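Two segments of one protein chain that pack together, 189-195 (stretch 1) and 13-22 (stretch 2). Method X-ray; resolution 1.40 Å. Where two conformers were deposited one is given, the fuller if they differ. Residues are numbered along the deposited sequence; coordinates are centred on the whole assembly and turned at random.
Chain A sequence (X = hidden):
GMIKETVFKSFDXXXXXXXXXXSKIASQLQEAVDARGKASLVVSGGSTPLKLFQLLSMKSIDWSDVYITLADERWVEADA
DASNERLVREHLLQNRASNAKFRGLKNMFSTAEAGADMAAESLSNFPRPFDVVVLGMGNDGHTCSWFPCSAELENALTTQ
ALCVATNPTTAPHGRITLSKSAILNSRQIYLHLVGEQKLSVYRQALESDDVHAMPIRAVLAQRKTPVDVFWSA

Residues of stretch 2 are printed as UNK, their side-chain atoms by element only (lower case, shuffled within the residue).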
# COMPACT_ATOMS: atom_id res chain seq x y z
N ILE A 189 7.55 -5.92 -0.83
CA ILE A 189 6.30 -5.55 -0.19
C ILE A 189 6.41 -5.80 1.29
O ILE A 189 7.00 -6.81 1.75
CB ILE A 189 5.16 -6.45 -0.79
CG1 ILE A 189 4.98 -6.15 -2.27
CG2 ILE A 189 3.88 -6.26 0.02
CD1 ILE A 189 4.05 -7.12 -3.00
N TYR A 190 5.85 -4.87 2.09
CA TYR A 190 5.69 -5.02 3.54
C TYR A 190 4.22 -5.07 3.86
O TYR A 190 3.47 -4.30 3.25
CB TYR A 190 6.32 -3.84 4.27
CG TYR A 190 7.81 -3.82 4.14
CD1 TYR A 190 8.58 -4.68 4.88
CD2 TYR A 190 8.46 -2.95 3.28
CE1 TYR A 190 9.97 -4.72 4.71
CE2 TYR A 190 9.84 -2.93 3.15
CZ TYR A 190 10.60 -3.82 3.90
OH TYR A 190 11.98 -3.84 3.74
N LEU A 191 3.79 -6.00 4.69
CA LEU A 191 2.44 -6.00 5.20
C LEU A 191 2.50 -5.64 6.68
O LEU A 191 3.10 -6.39 7.47
CB LEU A 191 1.81 -7.37 5.03
CG LEU A 191 0.39 -7.52 5.53
CD1 LEU A 191 -0.59 -6.51 4.82
CD2 LEU A 191 -0.11 -8.96 5.35
N HIS A 192 1.91 -4.51 7.08
CA HIS A 192 2.01 -3.93 8.41
C HIS A 192 0.71 -4.21 9.11
O HIS A 192 -0.36 -3.65 8.74
CB HIS A 192 2.28 -2.46 8.24
CG HIS A 192 2.39 -1.69 9.52
ND1 HIS A 192 2.58 -0.32 9.52
CD2 HIS A 192 2.44 -2.09 10.81
CE1 HIS A 192 2.67 0.08 10.78
NE2 HIS A 192 2.59 -0.96 11.58
N LEU A 193 0.78 -5.06 10.13
CA LEU A 193 -0.38 -5.46 10.90
C LEU A 193 -0.20 -5.18 12.40
O LEU A 193 0.90 -5.32 12.93
CB LEU A 193 -0.61 -6.98 10.76
CG LEU A 193 -0.70 -7.57 9.38
CD1 LEU A 193 -0.85 -9.10 9.46
CD2 LEU A 193 -1.89 -6.93 8.64
N VAL A 194 -1.27 -4.79 13.10
CA VAL A 194 -1.25 -4.60 14.53
C VAL A 194 -2.47 -5.27 15.18
O VAL A 194 -3.61 -5.04 14.72
CB VAL A 194 -1.17 -3.11 14.92
CG1 VAL A 194 -1.23 -2.90 16.48
CG2 VAL A 194 0.11 -2.50 14.34
N GLY A 195 -2.22 -5.98 16.27
CA GLY A 195 -3.28 -6.48 17.16
C GLY A 195 -3.67 -7.91 16.97
O GLY A 195 -3.41 -8.51 15.92
N UNK A 13 6.24 -4.27 20.71
CA UNK A 13 5.34 -3.13 20.70
C UNK A 13 5.21 -2.60 19.28
O UNK A 13 6.11 -2.81 18.45
o UNK A 13 7.08 -1.44 21.02
c UNK A 13 5.86 -1.95 21.54
c UNK A 13 6.02 -2.40 23.04
N UNK A 14 4.11 -1.88 19.01
CA UNK A 14 4.05 -1.14 17.73
C UNK A 14 5.22 -0.20 17.53
O UNK A 14 5.69 -0.05 16.38
c UNK A 14 1.84 -1.34 18.66
c UNK A 14 2.81 -1.86 19.74
c UNK A 14 2.72 -0.37 17.84
N UNK A 15 5.73 0.46 18.58
CA UNK A 15 6.87 1.37 18.38
C UNK A 15 8.15 0.65 17.96
O UNK A 15 8.94 1.15 17.17
c UNK A 15 7.13 2.24 19.65
o UNK A 15 5.92 2.84 20.08
N UNK A 16 8.37 -0.55 18.50
CA UNK A 16 9.53 -1.33 18.06
C UNK A 16 9.39 -1.76 16.58
O UNK A 16 10.38 -1.74 15.81
c UNK A 16 9.73 -2.58 19.00
N UNK A 17 8.19 -2.18 16.25
CA UNK A 17 7.84 -2.54 14.84
C UNK A 17 8.14 -1.36 13.94
O UNK A 17 8.91 -1.49 12.96
c UNK A 17 5.78 -3.43 13.43
c UNK A 17 4.37 -3.95 13.66
c UNK A 17 5.74 -2.34 12.35
c UNK A 17 6.37 -2.93 14.77
N UNK A 18 7.59 -0.21 14.26
CA UNK A 18 7.77 1.00 13.44
C UNK A 18 9.20 1.41 13.29
O UNK A 18 9.64 1.84 12.19
c UNK A 18 4.72 2.57 15.08
c UNK A 18 6.97 2.14 14.06
o UNK A 18 3.52 2.32 14.95
o UNK A 18 5.18 3.28 16.03
c UNK A 18 5.57 1.92 13.93
N UNK A 19 9.94 1.39 14.39
CA UNK A 19 11.30 1.81 14.34
C UNK A 19 12.02 0.95 13.32
O UNK A 19 12.71 1.49 12.44
o UNK A 19 13.19 2.67 18.22
c UNK A 19 11.46 2.88 16.60
c UNK A 19 11.97 1.76 15.70
n UNK A 19 11.09 2.82 18.99
c UNK A 19 11.99 2.78 18.01
N UNK A 20 11.84 -0.37 13.41
CA UNK A 20 12.57 -1.26 12.51
C UNK A 20 12.08 -1.09 11.07
O UNK A 20 12.90 -1.02 10.15
c UNK A 20 14.70 -3.77 12.25
n UNK A 20 15.37 -4.61 11.50
o UNK A 20 15.25 -3.01 13.05
c UNK A 20 12.38 -2.73 12.92
c UNK A 20 13.16 -3.77 12.06
N UNK A 21 10.78 -1.09 10.87
CA UNK A 21 10.16 -0.98 9.54
C UNK A 21 10.58 0.32 8.86
O UNK A 21 10.95 0.33 7.66
c UNK A 21 8.39 -2.11 7.30
c UNK A 21 7.84 -1.07 8.34
c UNK A 21 6.34 -1.31 8.62
c UNK A 21 8.65 -1.10 9.63
N UNK A 22 10.59 1.42 9.61
CA UNK A 22 11.06 2.69 9.03
C UNK A 22 12.49 2.58 8.57
O UNK A 22 12.86 3.10 7.48
c UNK A 22 10.86 3.85 10.06
O HOH W 1 2.64 -0.23 14.30

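Position 13 carries one carbon bearing an oxygen and a second carbon, and reaches nothing on stretch 1. The oxygen lies in capping reach of the backbone N of position 16, so this is a β-branched hydroxyl residue opening a helix: Thr 13. Its OG1 accepts from N of position 16 at 3.0 Å.

At position 14 three carbons close a ring onto the backbone N, and one ring carbon approaches CG1 of Val 194. The closed ring identifies Pro 14. The first turn of a helix suits proline, because its N need not donate there. Pro 14 CG lies 4.1 Å from Val 194 CG1, an apolar touch between two partly exposed side chains.

Position 15 has one carbon and then one oxygen, exposed and far from the strand: Ser 15. Position 16 has a single carbon, likewise out of reach: Ala 16, whose N makes the capping bond.

Position 17 holds four carbons forked at the second, with CB pointing toward the strand; one branch end nears NE2 of His 192, the other the backbone O of Leu 193. This is Leu 17. Its CD2 comes within 3.5 Å of NE2 of His 192, oblique to the ring, while its CD1 lies 3.8 Å from O of Leu 193.

Position 18 has three carbons, the third carrying two oxygens, and makes no direct contact: a carboxylate, Glu 18. Water 1 donates to Glu 18 OE2 at 2.8 Å and also hydrogen-bonds NE2 of His 192 at 2.8 Å, linking a buried acid to a buried imidazole.

Positions 19 and 20 each have three carbons, the third with one oxygen and one nitrogen, and both stay clear of the strand: Gln 19 and Gln 20. NE2 of Gln 19 makes a weak bond back to O of Ser 15, at 3.3 Å.

Position 21 again shows four carbons forked at the second, one branch end over the Tyr 190 ring and the other over the His 192 ring: Leu 21. Leu 21 CD1 lies 3.5 Å from Tyr 190 CD1, and Leu 21 CD2 lies 4.0 Å from His 192 ND1. Position 22, one carbon and out of reach, is Ala 22.

The helix runs nearly antiparallel to the strand, at 168°, so Pro 14 meets Val 194, Leu 17 meets His 192 and Leu 193, and Leu 21 meets His 192 and Tyr 190. No direct hydrogen bond crosses; one water joins Glu 18 to His 192. The rule: one forked leucine can cover two rings on alternate strand residues by CH-pi contacts.

Stretch 2 (13-22) TPSALEQQLA
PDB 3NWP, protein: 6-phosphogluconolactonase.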